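Local coordinates for iron Super-Oxide Dismutase (Plasmodium knowlesi, PDB 2AWP), which converts superoxide radicals into hydrogen peroxide and oxygen, probably at an iron centre, and so protects the parasite's cells from oxidative damage, at residues K30-Y35 against W72-Y77; V36-G41 against F65-Q70; E99-G102 against N106-N109; E110-L115 against A178-V183. One frame throughout, in Å; residues are numbered along the deposited sequence.

Contact 1 (K30-Y35 against W72-Y77)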
loop_
_atom_site.group_PDB
_atom_site.type_symbol
_atom_site.label_atom_id
_atom_site.label_comp_id
_atom_site.label_asym_id
_atom_site.label_seq_id
_atom_site.Cartn_x
_atom_site.Cartn_y
_atom_site.Cartn_z
ATOM N N LYS A 30 -8.615 -13.961 -3.920
ATOM C CA LYS A 30 -9.105 -12.646 -4.337
ATOM C C LYS A 30 -8.025 -11.757 -5.006
ATOM O O LYS A 30 -8.108 -11.467 -6.192
ATOM C CB LYS A 30 -9.813 -11.939 -3.174
ATOM C CG LYS A 30 -10.927 -12.752 -2.521
ATOM C CD LYS A 30 -12.061 -13.144 -3.512
ATOM C CE LYS A 30 -12.726 -14.459 -3.034
ATOM N NZ LYS A 30 -13.955 -14.816 -3.817
ATOM N N HIS A 31 -7.014 -11.331 -4.241
ATOM C CA HIS A 31 -5.925 -10.513 -4.781
ATOM C C HIS A 31 -5.164 -11.172 -5.929
ATOM O O HIS A 31 -5.154 -10.645 -7.052
ATOM C CB HIS A 31 -4.962 -10.030 -3.650
ATOM C CG HIS A 31 -5.607 -9.081 -2.677
ATOM N ND1 HIS A 31 -5.831 -7.747 -2.971
ATOM C CD2 HIS A 31 -6.106 -9.279 -1.430
ATOM C CE1 HIS A 31 -6.377 -7.154 -1.923
ATOM N NE2 HIS A 31 -6.555 -8.058 -0.975
ATOM N N HIS A 32 -4.564 -12.335 -5.673
ATOM C CA HIS A 32 -3.683 -13.002 -6.641
ATOM C C HIS A 32 -4.491 -13.410 -7.899
ATOM O O HIS A 32 -4.118 -13.113 -9.059
ATOM C CB HIS A 32 -2.990 -14.221 -5.979
ATOM C CG HIS A 32 -1.761 -14.708 -6.706
ATOM N ND1 HIS A 32 -0.941 -15.695 -6.198
ATOM C CD2 HIS A 32 -1.237 -14.367 -7.913
ATOM C CE1 HIS A 32 0.039 -15.932 -7.054
ATOM N NE2 HIS A 32 -0.121 -15.143 -8.102
ATOM N N ALA A 33 -5.636 -14.042 -7.663
ATOM C CA ALA A 33 -6.512 -14.437 -8.781
ATOM C C ALA A 33 -6.907 -13.218 -9.615
ATOM O O ALA A 33 -6.941 -13.279 -10.855
ATOM C CB ALA A 33 -7.758 -15.152 -8.241
ATOM N N GLY A 34 -7.210 -12.123 -8.909
ATOM C CA GLY A 34 -7.561 -10.836 -9.484
ATOM C C GLY A 34 -6.530 -10.229 -10.419
ATOM O O GLY A 34 -6.904 -9.625 -11.443
ATOM N N TYR A 35 -5.237 -10.345 -10.068
ATOM C CA TYR A 35 -4.167 -9.862 -10.943
ATOM C C TYR A 35 -4.065 -10.691 -12.239
ATOM O O TYR A 35 -3.814 -10.129 -13.301
ATOM C CB TYR A 35 -2.822 -9.924 -10.255
ATOM C CG TYR A 35 -2.639 -8.989 -9.061
ATOM C CD1 TYR A 35 -2.727 -7.605 -9.216
ATOM C CD2 TYR A 35 -2.286 -9.501 -7.816
ATOM C CE1 TYR A 35 -2.532 -6.736 -8.138
ATOM C CE2 TYR A 35 -2.083 -8.643 -6.703
ATOM C CZ TYR A 35 -2.195 -7.272 -6.875
ATOM O OH TYR A 35 -1.983 -6.439 -5.793
ATOM N N TRP A 72 3.582 -12.673 -10.653
ATOM C CA TRP A 72 4.866 -13.365 -10.502
ATOM C C TRP A 72 5.353 -13.264 -9.043
ATOM O O TRP A 72 5.773 -14.274 -8.409
ATOM C CB TRP A 72 5.898 -12.785 -11.480
ATOM C CG TRP A 72 7.197 -13.606 -11.533
ATOM C CD1 TRP A 72 7.524 -14.569 -12.448
ATOM C CD2 TRP A 72 8.289 -13.546 -10.599
ATOM N NE1 TRP A 72 8.759 -15.123 -12.136
ATOM C CE2 TRP A 72 9.250 -14.503 -11.013
ATOM C CE3 TRP A 72 8.553 -12.766 -9.452
ATOM C CZ2 TRP A 72 10.462 -14.705 -10.316
ATOM C CZ3 TRP A 72 9.757 -12.967 -8.760
ATOM C CH2 TRP A 72 10.688 -13.941 -9.188
ATOM N N ASN A 73 5.282 -12.058 -8.497
ATOM C CA ASN A 73 5.734 -11.808 -7.099
ATOM C C ASN A 73 4.948 -12.676 -6.126
ATOM O O ASN A 73 5.481 -13.162 -5.136
ATOM C CB ASN A 73 5.472 -10.348 -6.716
ATOM C CG ASN A 73 6.319 -9.354 -7.481
ATOM O OD1 ASN A 73 7.341 -9.699 -8.068
ATOM N ND2 ASN A 73 5.892 -8.092 -7.469
ATOM N N HIS A 74 3.639 -12.810 -6.359
ATOM C CA HIS A 74 2.822 -13.588 -5.414
ATOM C C HIS A 74 3.114 -15.064 -5.492
ATOM O O HIS A 74 3.177 -15.748 -4.481
ATOM C CB HIS A 74 1.326 -13.316 -5.625
ATOM C CG HIS A 74 0.886 -12.028 -5.036
ATOM N ND1 HIS A 74 1.046 -10.819 -5.687
ATOM C CD2 HIS A 74 0.379 -11.741 -3.816
ATOM C CE1 HIS A 74 0.616 -9.848 -4.902
ATOM N NE2 HIS A 74 0.210 -10.385 -3.768
ATOM N N SER A 75 3.287 -15.571 -6.704
ATOM C CA SER A 75 3.657 -16.970 -6.844
ATOM C C SER A 75 4.987 -17.295 -6.158
ATOM O O SER A 75 5.109 -18.315 -5.482
ATOM C CB SER A 75 3.660 -17.371 -8.304
ATOM O OG SER A 75 2.317 -17.483 -8.730
ATOM N N PHE A 76 5.954 -16.398 -6.318
ATOM C CA PHE A 76 7.254 -16.480 -5.645
ATOM C C PHE A 76 7.102 -16.382 -4.118
ATOM O O PHE A 76 7.804 -17.053 -3.379
ATOM C CB PHE A 76 8.188 -15.388 -6.199
ATOM C CG PHE A 76 9.671 -15.683 -5.999
ATOM C CD1 PHE A 76 10.340 -16.548 -6.863
ATOM C CD2 PHE A 76 10.380 -15.096 -4.959
ATOM C CE1 PHE A 76 11.695 -16.819 -6.707
ATOM C CE2 PHE A 76 11.737 -15.359 -4.790
ATOM C CZ PHE A 76 12.399 -16.231 -5.664
ATOM N N TYR A 77 6.179 -15.541 -3.656
ATOM C CA TYR A 77 5.830 -15.413 -2.254
ATOM C C TYR A 77 5.243 -16.707 -1.658
ATOM O O TYR A 77 5.698 -17.170 -0.611
ATOM C CB TYR A 77 4.864 -14.241 -2.091
ATOM C CG TYR A 77 4.263 -14.019 -0.712
ATOM C CD1 TYR A 77 5.062 -13.656 0.379
ATOM C CD2 TYR A 77 2.878 -14.132 -0.515
ATOM C CE1 TYR A 77 4.502 -13.438 1.642
ATOM C CE2 TYR A 77 2.299 -13.911 0.745
ATOM C CZ TYR A 77 3.116 -13.546 1.818
ATOM O OH TYR A 77 2.565 -13.303 3.071
#
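The side chains of H32 and Y35 both meet H74 across the gap between two helices that run in roughly opposing directions but are steeply inclined to each other, and the three form an aromatic cluster in which no pair is a regular stack. The H32 and H74 side chains pass alongside each other, each reaching toward the other's helix. The methylene CB of H74 lies over the face of the H32 ring, a CH-pi approach, while the two imidazole planes meet obliquely at 41° with centroids 5.1 Å apart. Turning CG of H32 anti to its own backbone N (chi1 -161°) carries the ring across to the facing helix. S75 lies beside it, its OG in the plane of the H32 ring at the edge and 3.2 Å from H32 CE1. Y35 reaches the other end of the H74 imidazole, crossing that side chain at about a right angle, with Y35 CE2 3.5 Å from H74 CE1.

These are the long helices 21-43 and 62-79 of the alpha-hairpin domain of iron/manganese superoxide dismutases, whose segment axes approach to 10.2 Å at 138°. H74 is probably, as in a close relative, an iron ligand together with H27, D158 and H162. A histidine suits this place because its two nitrogens can do different work: ND1 of H74 is hydrogen-bonded to the carbonyl of Q70 one turn earlier, which fixes the rotation of the ring and leaves NE2 for the iron, consistent with its likely role as a ligand. H32 ND1 is hydrogen-bonded to W78 and Y35 OH to Q70, while H31 is hydrogen-bonded to Y165 of the second subunit.

Contact 2 (V36-G41 against F65-Q70)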
loop_
_atom_site.group_PDB
_atom_site.type_symbol
_atom_site.label_atom_id
_atom_site.label_comp_id
_atom_site.label_asym_id
_atom_site.label_seq_id
_atom_site.Cartn_x
_atom_site.Cartn_y
_atom_site.Cartn_z
ATOM N N VAL A 36 -4.226 -12.017 -12.128
ATOM C CA VAL A 36 -4.331 -12.901 -13.301
ATOM C C VAL A 36 -5.516 -12.508 -14.211
ATOM O O VAL A 36 -5.316 -12.293 -15.402
ATOM C CB VAL A 36 -4.400 -14.395 -12.912
ATOM C CG1 VAL A 36 -4.664 -15.295 -14.122
ATOM C CG2 VAL A 36 -3.108 -14.850 -12.226
ATOM N N ASN A 37 -6.724 -12.395 -13.652
ATOM C CA ASN A 37 -7.906 -12.050 -14.428
ATOM C C ASN A 37 -7.716 -10.692 -15.069
ATOM O O ASN A 37 -8.018 -10.511 -16.260
ATOM C CB ASN A 37 -9.192 -12.117 -13.566
ATOM C CG ASN A 37 -9.374 -13.490 -12.927
ATOM O OD1 ASN A 37 -8.833 -14.475 -13.435
ATOM N ND2 ASN A 37 -10.090 -13.566 -11.799
ATOM N N LYS A 38 -7.127 -9.763 -14.319
ATOM C CA LYS A 38 -6.944 -8.430 -14.845
ATOM C C LYS A 38 -5.926 -8.403 -15.982
ATOM O O LYS A 38 -6.166 -7.777 -17.014
ATOM C CB LYS A 38 -6.603 -7.431 -13.734
ATOM C CG LYS A 38 -6.346 -6.011 -14.261
ATOM C CD LYS A 38 -7.413 -5.032 -13.817
ATOM C CE LYS A 38 -8.609 -4.977 -14.784
ATOM N NZ LYS A 38 -8.379 -4.058 -15.960
ATOM N N LEU A 39 -4.786 -9.067 -15.797
ATOM C CA LEU A 39 -3.773 -9.110 -16.851
ATOM C C LEU A 39 -4.302 -9.690 -18.151
ATOM O O LEU A 39 -4.050 -9.131 -19.223
ATOM C CB LEU A 39 -2.538 -9.908 -16.424
ATOM C CG LEU A 39 -1.380 -9.881 -17.434
ATOM C CD1 LEU A 39 -0.741 -8.490 -17.527
ATOM C CD2 LEU A 39 -0.358 -10.949 -17.063
ATOM N N ASN A 40 -5.019 -10.809 -18.056
ATOM C CA ASN A 40 -5.595 -11.450 -19.253
ATOM C C ASN A 40 -6.491 -10.493 -20.040
ATOM O O ASN A 40 -6.452 -10.481 -21.261
ATOM C CB ASN A 40 -6.321 -12.768 -18.878
ATOM C CG ASN A 40 -5.352 -13.913 -18.666
ATOM O OD1 ASN A 40 -4.430 -14.109 -19.465
ATOM N ND2 ASN A 40 -5.536 -14.661 -17.592
ATOM N N GLY A 41 -7.261 -9.672 -19.333
ATOM C CA GLY A 41 -8.076 -8.623 -19.959
ATOM C C GLY A 41 -7.229 -7.569 -20.655
ATOM O O GLY A 41 -7.507 -7.168 -21.779
ATOM N N PHE A 65 2.318 -4.070 -16.529
ATOM C CA PHE A 65 3.426 -4.414 -15.651
ATOM C C PHE A 65 2.941 -4.682 -14.237
ATOM O O PHE A 65 3.292 -5.707 -13.629
ATOM C CB PHE A 65 4.523 -3.347 -15.633
ATOM C CG PHE A 65 5.596 -3.629 -14.608
ATOM C CD1 PHE A 65 6.623 -4.535 -14.894
ATOM C CD2 PHE A 65 5.534 -3.047 -13.336
ATOM C CE1 PHE A 65 7.582 -4.833 -13.935
ATOM C CE2 PHE A 65 6.500 -3.321 -12.371
ATOM C CZ PHE A 65 7.519 -4.205 -12.662
ATOM N N ASN A 66 2.135 -3.763 -13.713
ATOM C CA ASN A 66 1.673 -3.878 -12.335
ATOM C C ASN A 66 1.005 -5.238 -12.099
ATOM O O ASN A 66 1.345 -5.942 -11.147
ATOM C CB ASN A 66 0.713 -2.736 -11.988
ATOM C CG ASN A 66 1.427 -1.394 -11.815
ATOM O OD1 ASN A 66 2.649 -1.319 -11.636
ATOM N ND2 ASN A 66 0.656 -0.333 -11.867
ATOM N N ASN A 67 0.082 -5.615 -12.992
ATOM C CA ASN A 67 -0.584 -6.903 -12.877
ATOM C C ASN A 67 0.330 -8.104 -13.109
ATOM O O ASN A 67 0.353 -9.010 -12.291
ATOM C CB ASN A 67 -1.835 -6.968 -13.751
ATOM C CG ASN A 67 -2.927 -6.118 -13.204
ATOM O OD1 ASN A 67 -3.637 -6.528 -12.264
ATOM N ND2 ASN A 67 -3.016 -4.865 -13.713
ATOM N N ALA A 68 1.067 -8.102 -14.219
ATOM C CA ALA A 68 2.066 -9.169 -14.502
ATOM C C ALA A 68 3.068 -9.377 -13.350
ATOM O O ALA A 68 3.305 -10.499 -12.920
ATOM C CB ALA A 68 2.821 -8.859 -15.778
ATOM N N ALA A 69 3.677 -8.301 -12.880
ATOM C CA ALA A 69 4.695 -8.422 -11.819
ATOM C C ALA A 69 4.051 -8.902 -10.511
ATOM O O ALA A 69 4.598 -9.757 -9.822
ATOM C CB ALA A 69 5.415 -7.101 -11.624
ATOM N N GLN A 70 2.855 -8.401 -10.187
ATOM C CA GLN A 70 2.170 -8.931 -9.018
ATOM C C GLN A 70 1.853 -10.424 -9.105
ATOM O O GLN A 70 1.962 -11.138 -8.099
ATOM C CB GLN A 70 0.922 -8.128 -8.664
ATOM C CG GLN A 70 1.224 -6.743 -8.085
ATOM C CD GLN A 70 1.861 -6.768 -6.736
ATOM O OE1 GLN A 70 3.066 -6.966 -6.619
ATOM N NE2 GLN A 70 1.053 -6.518 -5.681
#
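In the helical hairpin of the N-terminal domain, helices 21-43 and 62-79 come close where L39 meets N67 and A68. The segment axes come within 8.6 Å of each other at 137°, and the CA atoms of L39 and N67 are 5.6 Å apart. L39 is the apolar centre of the contact. Its CG is anti to the backbone N (chi1 -174°), which sends the branched end over the facing helix, and both methyls come down on A68: CD1 and CD2 of L39 each lie 4.0 Å from A68 CB. The forked leucine thus straddles the single methyl of the alanine, a small residue that suits a place where the leucine lies so close on it. Nearer the backbone, L39 CB rests against N67 CB, also at 4.0 Å.

On the more exposed flank K38 crosses N67, using only the start of its chain: K38 CG is 3.4 Å from N67 OD1 and CB is equally near. The lysine then bends repeatedly, and the ammonium end turns off from the partner helix. N67 turns its amide against these methylenes, and its ND2 is hydrogen-bonded to the carbonyl of A63 on its own helix. L39 continues onto I64, I71 and L53, and F119 of the second subunit packs on N66 and Q70.

No hydrogen bond joins the two segments, so the helices are held here by van der Waals packing, apolar at L39 and A68, and of methylenes against an amide at K38 and N67, with N67 using one amide N-H on the carbonyl of A63.

Contact 3 (E99-G102 against N106-N109)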
loop_
_atom_site.group_PDB
_atom_site.type_symbol
_atom_site.label_atom_id
_atom_site.label_comp_id
_atom_site.label_asym_id
_atom_site.label_seq_id
_atom_site.Cartn_x
_atom_site.Cartn_y
_atom_site.Cartn_z
ATOM N N GLU A 99 28.342 -17.034 4.727
ATOM C CA GLU A 99 29.399 -16.321 4.030
ATOM C C GLU A 99 29.093 -14.846 3.877
ATOM O O GLU A 99 29.965 -13.981 4.071
ATOM C CB GLU A 99 29.623 -16.935 2.644
ATOM C CG GLU A 99 30.260 -18.291 2.687
ATOM C CD GLU A 99 30.304 -18.953 1.316
ATOM O OE1 GLU A 99 30.123 -18.231 0.306
ATOM O OE2 GLU A 99 30.509 -20.186 1.249
ATOM N N ASP A 100 27.835 -14.548 3.530
ATOM C CA ASP A 100 27.479 -13.212 3.098
ATOM C C ASP A 100 26.884 -12.354 4.222
ATOM O O ASP A 100 26.898 -11.132 4.127
ATOM C CB ASP A 100 26.564 -13.293 1.843
ATOM C CG ASP A 100 27.273 -13.928 0.646
ATOM O OD1 ASP A 100 28.524 -14.088 0.684
ATOM O OD2 ASP A 100 26.592 -14.303 -0.326
ATOM N N PHE A 101 26.387 -12.981 5.288
ATOM C CA PHE A 101 25.838 -12.218 6.428
ATOM C C PHE A 101 26.532 -12.515 7.746
ATOM O O PHE A 101 26.297 -11.817 8.731
ATOM C CB PHE A 101 24.295 -12.419 6.572
ATOM C CG PHE A 101 23.514 -11.979 5.355
ATOM C CD1 PHE A 101 23.123 -10.659 5.207
ATOM C CD2 PHE A 101 23.207 -12.876 4.351
ATOM C CE1 PHE A 101 22.403 -10.230 4.084
ATOM C CE2 PHE A 101 22.481 -12.461 3.190
ATOM C CZ PHE A 101 22.096 -11.140 3.058
ATOM N N GLY A 102 27.393 -13.532 7.763
ATOM C CA GLY A 102 28.110 -13.918 8.996
ATOM C C GLY A 102 27.384 -14.990 9.779
ATOM O O GLY A 102 28.013 -15.889 10.363
ATOM N N ASN A 106 22.147 -12.784 11.916
ATOM C CA ASN A 106 22.432 -11.496 11.296
ATOM C C ASN A 106 21.488 -11.272 10.126
ATOM O O ASN A 106 20.884 -10.203 10.019
ATOM C CB ASN A 106 23.902 -11.366 10.864
ATOM C CG ASN A 106 24.868 -11.299 12.066
ATOM O OD1 ASN A 106 24.445 -11.126 13.219
ATOM N ND2 ASN A 106 26.163 -11.473 11.800
ATOM N N PHE A 107 21.369 -12.263 9.243
ATOM C CA PHE A 107 20.481 -12.120 8.090
ATOM C C PHE A 107 19.028 -11.827 8.544
ATOM O O PHE A 107 18.369 -10.904 8.028
ATOM C CB PHE A 107 20.554 -13.348 7.173
ATOM C CG PHE A 107 19.379 -13.472 6.256
ATOM C CD1 PHE A 107 19.184 -12.555 5.233
ATOM C CD2 PHE A 107 18.435 -14.487 6.449
ATOM C CE1 PHE A 107 18.041 -12.643 4.409
ATOM C CE2 PHE A 107 17.321 -14.605 5.617
ATOM C CZ PHE A 107 17.129 -13.686 4.591
ATOM N N LYS A 108 18.560 -12.605 9.526
ATOM C CA LYS A 108 17.190 -12.522 10.045
ATOM C C LYS A 108 16.899 -11.123 10.589
ATOM O O LYS A 108 15.825 -10.535 10.321
ATOM C CB LYS A 108 17.012 -13.565 11.164
ATOM C CG LYS A 108 15.623 -13.604 11.766
ATOM C CD LYS A 108 15.406 -14.936 12.482
ATOM C CE LYS A 108 14.178 -14.877 13.352
ATOM N NZ LYS A 108 14.089 -16.115 14.149
ATOM N N ASN A 109 17.870 -10.587 11.337
ATOM C CA ASN A 109 17.790 -9.232 11.877
ATOM C C ASN A 109 17.688 -8.136 10.831
ATOM O O ASN A 109 16.809 -7.277 10.937
ATOM C CB ASN A 109 18.912 -8.951 12.870
ATOM C CG ASN A 109 18.708 -9.701 14.187
ATOM O OD1 ASN A 109 17.601 -10.155 14.483
ATOM N ND2 ASN A 109 19.776 -9.849 14.973
#
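F107 puts its CB and the edge of its ring over one face of the F101 ring. The closest atoms of the two side chains are F101 CG and F107 CB, 3.7 Å apart, and F107 CD1 stands 3.8 Å above the F101 plane, over the centre of the ring. The two planes meet at 52° with centroids 5.1 Å apart, an edge-to-face pair whose C-H edge is supplied by F107; the CB adds a CH-pi contact on the same face. F107 reaches this position because its CG is anti to the backbone N (chi1 161°), which brings the ring edge over the F101 face.

The second tie is polar. N106 ND2 donates to F101 O over 3.1 Å, with an N-H...O angle of 158°. The acceptor lies almost exactly in the amide plane of N106 and the donor in the carbonyl plane, so both groups meet in good alignment. F101 O belongs to the last residue of helix 92-101, and an asparagine side chain from the next helix takes it up.

The arrangement is a short connection between two consecutive helices within the C-terminal domain, where helix 92-101 gives way to helix 104-117. G102 is the first residue to leave the helix and has a positive phi; a CB there would crowd the carbonyl oxygen of F101, so glycine suits the place. Within the connection, S103 OG is hydrogen-bonded to the backbone N of N106. Both phenylalanines rest on the antiparallel sheet, F101 on L126, L134 and I136 and F107 on L126 and I136, while D100 OD2 is hydrogen-bonded to the backbone N of L134.

Contact 4 (E110-L115 against A178-V183)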
loop_
_atom_site.group_PDB
_atom_site.type_symbol
_atom_site.label_atom_id
_atom_site.label_comp_id
_atom_site.label_asym_id
_atom_site.label_seq_id
_atom_site.Cartn_x
_atom_site.Cartn_y
_atom_site.Cartn_z
ATOM N N GLU A 110 18.582 -8.162 9.834
ATOM C CA GLU A 110 18.548 -7.167 8.771
ATOM C C GLU A 110 17.289 -7.311 7.913
ATOM O O GLU A 110 16.666 -6.323 7.600
ATOM C CB GLU A 110 19.790 -7.248 7.885
ATOM C CG GLU A 110 21.087 -7.297 8.685
ATOM C CD GLU A 110 22.327 -7.542 7.813
ATOM O OE1 GLU A 110 22.278 -7.239 6.572
ATOM O OE2 GLU A 110 23.317 -8.063 8.402
ATOM N N PHE A 111 16.920 -8.534 7.549
ATOM C CA PHE A 111 15.723 -8.749 6.741
ATOM C C PHE A 111 14.476 -8.253 7.441
ATOM O O PHE A 111 13.673 -7.568 6.817
ATOM C CB PHE A 111 15.526 -10.209 6.311
ATOM C CG PHE A 111 14.635 -10.363 5.104
ATOM C CD1 PHE A 111 14.743 -9.491 4.019
ATOM C CD2 PHE A 111 13.712 -11.397 5.030
ATOM C CE1 PHE A 111 13.919 -9.638 2.875
ATOM C CE2 PHE A 111 12.901 -11.567 3.884
ATOM C CZ PHE A 111 13.011 -10.691 2.813
ATOM N N SER A 112 14.339 -8.570 8.733
ATOM C CA SER A 112 13.191 -8.128 9.528
ATOM C C SER A 112 13.122 -6.599 9.604
ATOM O O SER A 112 12.036 -6.017 9.514
ATOM C CB SER A 112 13.248 -8.733 10.929
ATOM O OG SER A 112 13.281 -10.160 10.863
ATOM N N ASN A 113 14.287 -5.963 9.753
ATOM C CA ASN A 113 14.405 -4.501 9.777
ATOM C C ASN A 113 13.936 -3.862 8.473
ATOM O O ASN A 113 13.141 -2.905 8.466
ATOM C CB ASN A 113 15.837 -4.071 10.083
ATOM C CG ASN A 113 16.194 -4.242 11.564
ATOM O OD1 ASN A 113 15.313 -4.430 12.408
ATOM N ND2 ASN A 113 17.503 -4.205 11.874
ATOM N N VAL A 114 14.411 -4.408 7.372
ATOM C CA VAL A 114 13.982 -3.931 6.063
ATOM C C VAL A 114 12.476 -4.083 5.852
ATOM O O VAL A 114 11.806 -3.126 5.431
ATOM C CB VAL A 114 14.778 -4.604 4.917
ATOM C CG1 VAL A 114 14.066 -4.360 3.536
ATOM C CG2 VAL A 114 16.201 -4.044 4.907
ATOM N N LEU A 115 11.962 -5.290 6.099
ATOM C CA LEU A 115 10.527 -5.591 5.998
ATOM C C LEU A 115 9.666 -4.687 6.877
ATOM O O LEU A 115 8.626 -4.166 6.428
ATOM C CB LEU A 115 10.258 -7.081 6.358
ATOM C CG LEU A 115 10.781 -8.081 5.318
ATOM C CD1 LEU A 115 10.776 -9.474 5.893
ATOM C CD2 LEU A 115 9.979 -8.035 3.981
ATOM N N ALA A 178 6.254 -13.890 12.726
ATOM C CA ALA A 178 5.545 -15.134 12.454
ATOM C C ALA A 178 5.983 -15.813 11.127
ATOM O O ALA A 178 5.982 -17.054 10.986
ATOM C CB ALA A 178 4.029 -14.874 12.471
ATOM N N TRP A 179 6.350 -14.974 10.165
ATOM C CA TRP A 179 6.750 -15.396 8.824
ATOM C C TRP A 179 8.013 -16.279 8.850
ATOM O O TRP A 179 8.142 -17.188 8.022
ATOM C CB TRP A 179 6.972 -14.161 7.958
ATOM C CG TRP A 179 7.376 -14.489 6.544
ATOM C CD1 TRP A 179 6.538 -14.783 5.496
ATOM C CD2 TRP A 179 8.710 -14.545 6.025
ATOM N NE1 TRP A 179 7.274 -15.019 4.355
ATOM C CE2 TRP A 179 8.609 -14.872 4.651
ATOM C CE3 TRP A 179 9.986 -14.347 6.588
ATOM C CZ2 TRP A 179 9.733 -15.008 3.825
ATOM C CZ3 TRP A 179 11.098 -14.478 5.762
ATOM C CH2 TRP A 179 10.962 -14.825 4.396
ATOM N N TRP A 180 8.918 -16.016 9.811
ATOM C CA TRP A 180 10.104 -16.856 10.032
ATOM C C TRP A 180 9.771 -18.334 10.291
ATOM O O TRP A 180 10.568 -19.224 9.971
ATOM C CB TRP A 180 11.043 -16.235 11.101
ATOM C CG TRP A 180 11.618 -14.906 10.592
ATOM C CD1 TRP A 180 11.236 -13.648 10.973
ATOM C CD2 TRP A 180 12.613 -14.724 9.560
ATOM N NE1 TRP A 180 11.931 -12.702 10.260
ATOM C CE2 TRP A 180 12.789 -13.324 9.395
ATOM C CE3 TRP A 180 13.358 -15.604 8.758
ATOM C CZ2 TRP A 180 13.713 -12.771 8.469
ATOM C CZ3 TRP A 180 14.297 -15.067 7.844
ATOM C CH2 TRP A 180 14.458 -13.662 7.709
ATOM N N ASN A 181 8.553 -18.610 10.773
ATOM C CA ASN A 181 8.087 -19.998 10.957
ATOM C C ASN A 181 7.693 -20.699 9.653
ATOM O O ASN A 181 7.453 -21.901 9.648
ATOM C CB ASN A 181 6.887 -20.028 11.896
ATOM C CG ASN A 181 7.212 -19.492 13.273
ATOM O OD1 ASN A 181 7.993 -20.091 13.995
ATOM N ND2 ASN A 181 6.616 -18.365 13.642
ATOM N N LEU A 182 7.623 -19.944 8.566
ATOM C CA LEU A 182 7.083 -20.425 7.280
ATOM C C LEU A 182 8.098 -20.468 6.138
ATOM O O LEU A 182 7.884 -21.192 5.154
ATOM C CB LEU A 182 5.921 -19.521 6.855
ATOM C CG LEU A 182 4.725 -19.361 7.809
ATOM C CD1 LEU A 182 3.762 -18.314 7.203
ATOM C CD2 LEU A 182 4.006 -20.709 8.071
ATOM N N VAL A 183 9.199 -19.729 6.292
ATOM C CA VAL A 183 10.271 -19.627 5.282
ATOM C C VAL A 183 10.692 -20.978 4.730
ATOM O O VAL A 183 11.099 -21.864 5.480
ATOM C CB VAL A 183 11.573 -18.953 5.835
ATOM C CG1 VAL A 183 12.607 -18.798 4.695
ATOM C CG2 VAL A 183 11.282 -17.641 6.420
#
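W179 and W180, consecutive indoles near the end of helix 172-179, both meet the rim of F111 and form an aromatic cluster with it. W179 comes first: its CH2 lies 3.8 Å from F111 CE2, the side chains crossing at about a right angle with the ring planes at 59°. CG of W179 is anti to the backbone N (chi1 -179°), which extends the indole toward helix 104-117; V183 CG2 lies over one of its faces.

W180 lies with a face over W179 CE3. Its CH2 comes to 3.6 Å from F111 CD2, and its CZ2 touches F111 CB, so the phenylalanine is met at its edge by both tryptophans while L115 CD1 lies over one of its faces. The indole N-H of W180 serves a second purpose. NE1 donates to S112 OG over 2.9 Å in a bent bond, with an N-H...O angle of 131° and the oxygen tilted from the ring plane. Serine suits this spot because its hydroxyl is also hydrogen-bonded to the carbonyl of K108, one turn back. Next, N181 bonds A178 O through both its backbone N and ND2, closing the turn.

Both helix 104-117 and the tryptophan corner pack on the sheet: F111 touches I136 of strand 134-140, W179 and L115 touch C157 of strand 151-158, and S112 and L115 pack on V176 of helix 172-179.

From the N terminus, helix 21-43 supplies one side of contacts 1 and 2 and helix 62-79 the other. Contact 2 closes the shorter loop, and contact 1 brackets it with a longer one, so the pair zips the helical hairpin; the two adjoin where the Y35 ring packs on N67. The chain then enters the C-terminal domain, where contact 3 closes a very short turn between helices 92-101 and 104-117. Contact 4 follows in series, bringing helix 104-117 against the end of helix 172-179 after the three sheet strands. Contacts 3 and 4 touch through F107 and W180, whereas contacts 1 and 4 link the domains through Y77 and W179.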